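Local structure of tubulin-like protein CetZ (Methanosaeta thermophila, 3ZID) at residues I46-A51 with D65-P70; N134-P139 with E167-I172; A248-S253 with P314-V319. The protein binds GTP as a GTPase of the tubulin/FtsZ superfamily and is probably involved in the control of cell shape. One frame throughout, in Å; residues are numbered along the deposited sequence.

From the N terminus, contact 1 comes first, closing a loop of 13 residues that carries helix 52-56 and bringing strand 66-68 against strand 42-49. Contact 2 closes a longer loop of 27 residues, in which helix 150-165 lies between strand 136-143 and the approach to strand 172-175. The two sit toward opposite margins of one six-stranded parallel sheet, the GTPase core, with centres about 22 Å apart. Contact 3 spans 60 residues and joins helix 246-252 to strand 315-322 in the four-stranded mixed sheet farther along the chain. The three loops follow in series, without nesting or crossing, and contact 3 comes within about 6 Å of contact 2, nearest atoms, without touching it.

Contact 1 of 3, residues I46-A51 with D65-P70; sequences IAINTA and DRLHVP
This is the beta-alpha-beta unit at one edge of the Rossmann-like GTPase sheet: strand 42-49, helix 52-56 and the outermost strand 66-68. The two strands run parallel, and four backbone bonds zip them together. Ala47 takes part twice: its N reaches Asp65 O at 2.8 Å, and its O accepts Leu67 N. Asn49 repeats the pattern two residues on, its N giving to Leu67 O at 3.1 Å and its O taking Val69 N.

On the face turned to helix 79-98, Ile46 and Leu67 lie side by side, with Ile46 CG2 3.9 Å from Leu67 CB. Ile48 holds CG2 anti to its backbone N, which brings this methyl to 3.7 Å from Val69 CG2, the two side chains crossing obliquely. Met92, Asn89 and Ile93 of helix 79-98 back Leu67 and Val69.

The nucleotide side begins where strand 42-49 ends. Asn49 OD1 takes Ala51 N at 3.0 Å in an Asx turn, a bend that leads into helix 52-56. Asn49 ND2 goes to Asn14 OD1, and Asn14 binds GTP; the Asn49 side chain itself lies about 4 Å from the bound GDP. Thr50 OG1 likewise pairs with Thr116 OG1, another GTP-binding residue, while the Thr50 side chain crosses that of Val69 obliquely, CG2 on the side of Val69 CB.

His68 closes the end of the contact. With CG anti to the backbone N (chi1 -173°), the ring swings along the strand and sends NE2 to Thr50 O at 3.3 Å. The carbonyl oxygen lies near the ring plane, yet NE2 stands well above the carbonyl plane, and the N-H...O angle is 140°.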
loop_
_atom_site.group_PDB
_atom_site.type_symbol
_atom_site.label_atom_id
_atom_site.label_comp_id
_atom_site.label_asym_id
_atom_site.label_seq_id
_atom_site.Cartn_x
_atom_site.Cartn_y
_atom_site.Cartn_z
ATOM N N ILE A 46 -8.490 12.988 2.568
ATOM C CA ILE A 46 -8.240 13.897 1.459
ATOM C C ILE A 46 -7.720 13.108 0.284
ATOM O O ILE A 46 -6.746 12.382 0.412
ATOM C CB ILE A 46 -7.221 14.982 1.796
ATOM C CG1 ILE A 46 -7.625 15.707 3.075
ATOM C CG2 ILE A 46 -7.123 16.002 0.645
ATOM C CD1 ILE A 46 -6.565 16.663 3.547
ATOM N N ALA A 47 -8.414 13.217 -0.844
ATOM C CA ALA A 47 -7.947 12.646 -2.088
ATOM C C ALA A 47 -7.131 13.710 -2.819
ATOM O O ALA A 47 -7.640 14.774 -3.149
ATOM C CB ALA A 47 -9.114 12.217 -2.924
ATOM N N ILE A 48 -5.867 13.417 -3.082
ATOM C CA ILE A 48 -4.992 14.386 -3.733
ATOM C C ILE A 48 -4.603 13.860 -5.119
ATOM O O ILE A 48 -4.240 12.687 -5.273
ATOM C CB ILE A 48 -3.751 14.655 -2.849
ATOM C CG1 ILE A 48 -4.205 15.004 -1.424
ATOM C CG2 ILE A 48 -2.886 15.774 -3.450
ATOM C CD1 ILE A 48 -3.108 15.113 -0.388
ATOM N N ASN A 49 -4.696 14.729 -6.127
ATOM C CA ASN A 49 -4.351 14.368 -7.500
ATOM C C ASN A 49 -4.014 15.577 -8.372
ATOM O O ASN A 49 -4.503 16.679 -8.143
ATOM C CB ASN A 49 -5.497 13.586 -8.148
ATOM C CG ASN A 49 -5.012 12.549 -9.141
ATOM O OD1 ASN A 49 -4.032 12.764 -9.867
ATOM N ND2 ASN A 49 -5.681 11.398 -9.163
ATOM N N THR A 50 -3.174 15.351 -9.374
ATOM C CA THR A 50 -2.845 16.377 -10.350
ATOM C C THR A 50 -3.762 16.257 -11.554
ATOM O O THR A 50 -3.767 17.123 -12.416
ATOM C CB THR A 50 -1.417 16.212 -10.861
ATOM O OG1 THR A 50 -1.254 14.893 -11.406
ATOM C CG2 THR A 50 -0.416 16.428 -9.737
ATOM N N ALA A 51 -4.532 15.179 -11.619
ATOM C CA ALA A 51 -5.460 14.982 -12.728
ATOM C C ALA A 51 -6.889 15.173 -12.248
ATOM O O ALA A 51 -7.408 14.361 -11.484
ATOM C CB ALA A 51 -5.270 13.604 -13.338
ATOM N N ASP A 65 -13.060 17.308 0.154
ATOM C CA ASP A 65 -11.995 16.360 0.414
ATOM C C ASP A 65 -11.287 15.969 -0.880
ATOM O O ASP A 65 -10.492 15.028 -0.905
ATOM C CB ASP A 65 -12.557 15.122 1.116
ATOM C CG ASP A 65 -13.076 15.427 2.514
ATOM O OD1 ASP A 65 -12.778 16.519 3.040
ATOM O OD2 ASP A 65 -13.755 14.557 3.101
ATOM N N ARG A 66 -11.592 16.691 -1.954
ATOM C CA ARG A 66 -10.951 16.460 -3.243
ATOM C C ARG A 66 -10.024 17.607 -3.578
ATOM O O ARG A 66 -10.469 18.704 -3.898
ATOM C CB ARG A 66 -11.974 16.289 -4.362
ATOM C CG ARG A 66 -12.990 15.222 -4.117
ATOM C CD ARG A 66 -13.872 15.037 -5.342
ATOM N NE ARG A 66 -14.966 14.116 -5.060
ATOM C CZ ARG A 66 -15.869 13.728 -5.951
ATOM N NH1 ARG A 66 -15.810 14.182 -7.193
ATOM N NH2 ARG A 66 -16.823 12.876 -5.599
ATOM N N LEU A 67 -8.730 17.341 -3.458
ATOM C CA LEU A 67 -7.710 18.353 -3.638
ATOM C C LEU A 67 -7.021 18.225 -4.993
ATOM O O LEU A 67 -6.292 17.255 -5.250
ATOM C CB LEU A 67 -6.690 18.286 -2.502
ATOM C CG LEU A 67 -5.599 19.358 -2.579
ATOM C CD1 LEU A 67 -6.217 20.743 -2.536
ATOM C CD2 LEU A 67 -4.612 19.198 -1.444
ATOM N N HIS A 68 -7.304 19.184 -5.873
ATOM C CA HIS A 68 -6.644 19.254 -7.166
ATOM C C HIS A 68 -5.343 20.035 -7.055
ATOM O O HIS A 68 -5.304 21.135 -6.517
ATOM C CB HIS A 68 -7.547 19.905 -8.219
ATOM C CG HIS A 68 -6.981 19.846 -9.605
ATOM N ND1 HIS A 68 -7.117 20.874 -10.508
ATOM C CD2 HIS A 68 -6.275 18.880 -10.239
ATOM C CE1 HIS A 68 -6.518 20.547 -11.640
ATOM N NE2 HIS A 68 -5.999 19.342 -11.504
ATOM N N VAL A 69 -4.271 19.435 -7.539
ATOM C CA VAL A 69 -2.987 20.103 -7.590
ATOM C C VAL A 69 -2.683 20.401 -9.047
ATOM O O VAL A 69 -2.326 19.494 -9.793
ATOM C CB VAL A 69 -1.888 19.212 -7.007
ATOM C CG1 VAL A 69 -0.554 19.918 -7.073
ATOM C CG2 VAL A 69 -2.244 18.785 -5.566
ATOM N N PRO A 70 -2.836 21.662 -9.477
ATOM C CA PRO A 70 -2.702 21.915 -10.917
ATOM C C PRO A 70 -1.303 21.535 -11.409
ATOM O O PRO A 70 -0.341 21.801 -10.698
ATOM C CB PRO A 70 -2.915 23.431 -11.023
ATOM C CG PRO A 70 -3.623 23.819 -9.760
ATOM C CD PRO A 70 -3.094 22.893 -8.711
#

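Contact 2 of 3, residues N134-P139 with E167-I172; sequences NATIVP and EADGMI
In the beta-alpha-beta unit of strand 136-143, helix 150-165 and strand 172-175, the loop leading to the last strand is clamped to the first by one aspartate and one proline. Asp169 sits at the centre of an inverse gamma turn and holds Ile137 at both backbone polar atoms: its N gives to Ile137 O at 2.9 Å, and its OD2 takes Ile137 N at 2.7 Å through the anti lone pair. This works because CG lies beside the backbone N (chi1 -57°), putting carboxylate and amide on the same side. The Asp169 and Thr136 side chains cross at about a right angle, OD2 passing CG2; OD1 and Thr136 OG1 both turn to Lys222, whose charge probably helps keep the acid ionised.

Pro139 meets the loop with CD and CG of its ring. CD meets Ala168 CB at 3.5 Å and lies against Gly170 O, while CG comes near Met171 CB, the two side chains crossing at about a right angle. Val138 points elsewhere: its CG1 meets Ile172 CD1, the side chains crossing obliquely, and both touch Met225 of helix 219-225. Beyond the ring, strand pairing begins: Ile172 N donates to Pro139 O at 2.8 Å, almost along the C=O axis.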
loop_
_atom_site.group_PDB
_atom_site.type_symbol
_atom_site.label_atom_id
_atom_site.label_comp_id
_atom_site.label_asym_id
_atom_site.label_seq_id
_atom_site.Cartn_x
_atom_site.Cartn_y
_atom_site.Cartn_z
ATOM N N ASN A 134 4.885 13.362 16.737
ATOM C CA ASN A 134 4.377 12.304 17.583
ATOM C C ASN A 134 3.473 11.330 16.819
ATOM O O ASN A 134 3.023 10.330 17.372
ATOM C CB ASN A 134 3.647 12.903 18.779
ATOM C CG ASN A 134 4.559 13.757 19.649
ATOM O OD1 ASN A 134 5.727 13.430 19.860
ATOM N ND2 ASN A 134 4.025 14.858 20.160
ATOM N N ALA A 135 3.211 11.624 15.549
ATOM C CA ALA A 135 2.281 10.807 14.765
ATOM C C ALA A 135 2.851 9.486 14.254
ATOM O O ALA A 135 4.041 9.365 13.976
ATOM C CB ALA A 135 1.732 11.614 13.596
ATOM N N THR A 136 1.972 8.503 14.122
ATOM C CA THR A 136 2.302 7.259 13.464
ATOM C C THR A 136 1.892 7.443 12.009
ATOM O O THR A 136 0.716 7.699 11.714
ATOM C CB THR A 136 1.533 6.111 14.072
ATOM O OG1 THR A 136 1.926 5.956 15.435
ATOM C CG2 THR A 136 1.786 4.810 13.290
ATOM N N ILE A 137 2.862 7.371 11.104
ATOM C CA ILE A 137 2.615 7.638 9.684
ATOM C C ILE A 137 2.886 6.380 8.884
ATOM O O ILE A 137 4.005 5.880 8.876
ATOM C CB ILE A 137 3.481 8.782 9.167
ATOM C CG1 ILE A 137 3.286 10.021 10.048
ATOM C CG2 ILE A 137 3.145 9.087 7.710
ATOM C CD1 ILE A 137 4.013 11.270 9.586
ATOM N N VAL A 138 1.852 5.864 8.226
ATOM C CA VAL A 138 1.933 4.561 7.583
ATOM C C VAL A 138 1.602 4.631 6.100
ATOM O O VAL A 138 0.456 4.884 5.710
ATOM C CB VAL A 138 0.954 3.582 8.244
ATOM C CG1 VAL A 138 0.949 2.244 7.510
ATOM C CG2 VAL A 138 1.297 3.407 9.727
ATOM N N PRO A 139 2.615 4.428 5.250
ATOM C CA PRO A 139 2.249 4.323 3.840
ATOM C C PRO A 139 1.587 2.982 3.498
ATOM O O PRO A 139 1.934 1.912 4.025
ATOM C CB PRO A 139 3.596 4.485 3.108
ATOM C CG PRO A 139 4.620 4.150 4.097
ATOM C CD PRO A 139 4.068 4.571 5.438
ATOM N N GLU A 167 11.828 7.000 6.243
ATOM C CA GLU A 167 11.678 6.487 7.607
ATOM C C GLU A 167 10.284 6.706 8.199
ATOM O O GLU A 167 10.128 7.228 9.303
ATOM C CB GLU A 167 12.732 7.107 8.532
ATOM C CG GLU A 167 14.127 6.528 8.369
ATOM C CD GLU A 167 15.154 7.202 9.268
ATOM O OE1 GLU A 167 14.862 8.301 9.797
ATOM O OE2 GLU A 167 16.255 6.631 9.440
ATOM N N ALA A 168 9.276 6.256 7.472
ATOM C CA ALA A 168 7.919 6.223 7.981
ATOM C C ALA A 168 7.801 5.094 9.000
ATOM O O ALA A 168 8.768 4.392 9.249
ATOM C CB ALA A 168 6.953 6.019 6.849
ATOM N N ASP A 169 6.620 4.906 9.582
ATOM C CA ASP A 169 6.414 3.788 10.489
ATOM C C ASP A 169 5.964 2.550 9.732
ATOM O O ASP A 169 4.792 2.176 9.745
ATOM C CB ASP A 169 5.407 4.159 11.577
ATOM C CG ASP A 169 5.831 5.387 12.348
ATOM O OD1 ASP A 169 6.796 5.281 13.139
ATOM O OD2 ASP A 169 5.236 6.462 12.133
ATOM N N GLY A 170 6.889 1.926 9.024
ATOM C CA GLY A 170 6.533 0.700 8.348
ATOM C C GLY A 170 5.851 1.042 7.050
ATOM O O GLY A 170 5.776 2.199 6.643
ATOM N N MET A 171 5.364 0.020 6.385
ATOM C CA MET A 171 4.723 0.213 5.116
ATOM C C MET A 171 3.834 -0.981 4.886
ATOM O O MET A 171 4.244 -2.125 5.108
ATOM C CB MET A 171 5.796 0.353 4.033
ATOM C CG MET A 171 5.376 -0.005 2.650
ATOM S SD MET A 171 6.474 0.731 1.426
ATOM C CE MET A 171 8.076 0.498 2.164
ATOM N N ILE A 172 2.589 -0.731 4.508
ATOM C CA ILE A 172 1.744 -1.862 4.152
ATOM C C ILE A 172 1.769 -2.131 2.657
ATOM O O ILE A 172 1.349 -1.301 1.857
ATOM C CB ILE A 172 0.321 -1.667 4.595
ATOM C CG1 ILE A 172 0.253 -1.865 6.119
ATOM C CG2 ILE A 172 -0.582 -2.707 3.925
ATOM C CD1 ILE A 172 -0.794 -1.038 6.805
#

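Contact 3 of 3, residues A248-S253 with P314-V319; sequences AAIKNS and PRVLSV
Ile250 O is the best-held polar atom here, gripped within the two segments by two donors that both belong to Ser253. The stronger is the hydroxyl: Ser253 OG stands between its backbone N and carbonyl carbon (chi1 75°), which folds it back along the helix to meet Ile250 O at 2.8 Å, in the carbonyl plane and on a lone pair. The second, Ser253 N, is a weak bond at 3.5 Å.

Ser253 also offers its carbonyl across the contact. Ser318 OG, likewise set between backbone N and carbonyl carbon (chi1 58°), donates to Ser253 O at 2.8 Å, coming from above the carbonyl plane. This bond ties the buried Ser253, at the end of the segment, to the strand.

Val316 is the apolar wedge, two residues before Ser318, on the same face of the strand. Its two methyls part between residues a helical turn from each other: CG2 goes to Ala249 CB at 3.7 Å, and CG1 presses on Ser253 OG at 3.4 Å. Ile250 gives only a looser touch, since its CB points away, with CG1 4.3 Å from Val316 CG2. An alanine at Ser253 would take away OG, and would probably loosen both the hold on Ile250 O and the packing against Val316 CG1.

The strand alternates. Val316 and Ser318 look to the helix, while Arg315 and Leu317 turn to the other face of the sheet, where helix 186-210 lies; there Arg315 makes a cation-pi contact with Phe203. Tyr237 and Ile277 of nearby strands also touch helix 246-252, Tyr237 at Ala249 and Ile277 at Ile250. A mixed sheet with helices on both faces, one of them the long helix 186-210 leading from the GTPase domain, is the build of the second domain in the tubulin/FtsZ fold.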
loop_
_atom_site.group_PDB
_atom_site.type_symbol
_atom_site.label_atom_id
_atom_site.label_comp_id
_atom_site.label_asym_id
_atom_site.label_seq_id
_atom_site.Cartn_x
_atom_site.Cartn_y
_atom_site.Cartn_z
ATOM N N ALA A 248 -9.062 -21.632 13.068
ATOM C CA ALA A 248 -9.085 -21.614 11.621
ATOM C C ALA A 248 -9.112 -20.180 11.128
ATOM O O ALA A 248 -8.447 -19.836 10.155
ATOM C CB ALA A 248 -10.266 -22.387 11.076
ATOM N N ALA A 249 -9.890 -19.348 11.807
ATOM C CA ALA A 249 -9.951 -17.946 11.452
ATOM C C ALA A 249 -8.556 -17.318 11.578
ATOM O O ALA A 249 -8.152 -16.608 10.683
ATOM C CB ALA A 249 -10.987 -17.207 12.279
ATOM N N ILE A 250 -7.819 -17.580 12.664
ATOM C CA ILE A 250 -6.466 -17.035 12.837
ATOM C C ILE A 250 -5.515 -17.513 11.760
ATOM O O ILE A 250 -4.859 -16.691 11.126
ATOM C CB ILE A 250 -5.854 -17.322 14.210
ATOM C CG1 ILE A 250 -6.561 -16.479 15.264
ATOM C CG2 ILE A 250 -4.357 -16.977 14.196
ATOM C CD1 ILE A 250 -6.161 -16.812 16.690
ATOM N N LYS A 251 -5.486 -18.813 11.481
ATOM C CA LYS A 251 -4.642 -19.372 10.403
ATOM C C LYS A 251 -4.927 -18.827 9.006
ATOM O O LYS A 251 -4.005 -18.540 8.259
ATOM C CB LYS A 251 -4.789 -20.901 10.354
ATOM C CG LYS A 251 -4.103 -21.518 9.134
ATOM C CD LYS A 251 -4.065 -23.051 9.169
ATOM C CE LYS A 251 -3.325 -23.590 7.935
ATOM N NZ LYS A 251 -2.985 -25.047 8.027
ATOM N N ASN A 252 -6.206 -18.729 8.651
ATOM C CA ASN A 252 -6.634 -18.268 7.324
ATOM C C ASN A 252 -6.289 -16.801 6.978
ATOM O O ASN A 252 -6.201 -16.433 5.815
ATOM C CB ASN A 252 -8.130 -18.472 7.187
ATOM C CG ASN A 252 -8.484 -19.902 6.967
ATOM O OD1 ASN A 252 -7.634 -20.699 6.590
ATOM N ND2 ASN A 252 -9.718 -20.265 7.296
ATOM N N SER A 253 -6.172 -15.959 8.002
ATOM C CA SER A 253 -5.725 -14.562 7.879
ATOM C C SER A 253 -4.219 -14.480 7.754
ATOM O O SER A 253 -3.683 -13.414 7.459
ATOM C CB SER A 253 -6.158 -13.729 9.077
ATOM O OG SER A 253 -5.331 -14.045 10.184
ATOM N N PRO A 314 -17.135 -14.180 13.826
ATOM C CA PRO A 314 -15.773 -13.692 14.039
ATOM C C PRO A 314 -14.989 -13.392 12.758
ATOM O O PRO A 314 -15.169 -14.050 11.739
ATOM C CB PRO A 314 -15.107 -14.817 14.833
ATOM C CG PRO A 314 -16.029 -16.024 14.668
ATOM C CD PRO A 314 -17.383 -15.477 14.486
ATOM N N ARG A 315 -14.155 -12.359 12.833
ATOM C CA ARG A 315 -13.218 -12.049 11.773
ATOM C C ARG A 315 -11.873 -11.725 12.421
ATOM O O ARG A 315 -11.785 -11.326 13.597
ATOM C CB ARG A 315 -13.701 -10.892 10.897
ATOM C CG ARG A 315 -13.893 -9.568 11.621
ATOM C CD ARG A 315 -14.088 -8.455 10.583
ATOM N NE ARG A 315 -14.222 -7.146 11.218
ATOM C CZ ARG A 315 -14.319 -6.000 10.549
ATOM N NH1 ARG A 315 -14.290 -6.011 9.225
ATOM N NH2 ARG A 315 -14.458 -4.851 11.205
ATOM N N VAL A 316 -10.818 -11.925 11.653
ATOM C CA VAL A 316 -9.481 -11.738 12.157
ATOM C C VAL A 316 -8.730 -10.813 11.224
ATOM O O VAL A 316 -8.779 -10.956 9.999
ATOM C CB VAL A 316 -8.721 -13.081 12.270
ATOM C CG1 VAL A 316 -7.291 -12.848 12.755
ATOM C CG2 VAL A 316 -9.451 -14.025 13.225
ATOM N N LEU A 317 -8.037 -9.869 11.830
ATOM C CA LEU A 317 -7.086 -9.044 11.120
ATOM C C LEU A 317 -5.690 -9.360 11.617
ATOM O O LEU A 317 -5.430 -9.392 12.809
ATOM C CB LEU A 317 -7.388 -7.566 11.337
ATOM C CG LEU A 317 -6.378 -6.618 10.667
ATOM C CD1 LEU A 317 -6.714 -6.469 9.226
ATOM C CD2 LEU A 317 -6.411 -5.269 11.354
ATOM N N SER A 318 -4.782 -9.566 10.686
ATOM C CA SER A 318 -3.390 -9.743 11.045
ATOM C C SER A 318 -2.546 -8.609 10.457
ATOM O O SER A 318 -2.702 -8.229 9.296
ATOM C CB SER A 318 -2.896 -11.111 10.562
ATOM O OG SER A 318 -3.058 -11.238 9.155
ATOM N N VAL A 319 -1.680 -8.047 11.282
ATOM C CA VAL A 319 -0.752 -7.033 10.812
ATOM C C VAL A 319 0.579 -7.717 10.894
ATOM O O VAL A 319 0.995 -8.128 11.963
ATOM C CB VAL A 319 -0.762 -5.755 11.683
ATOM C CG1 VAL A 319 0.200 -4.693 11.098
ATOM C CG2 VAL A 319 -2.212 -5.199 11.830
#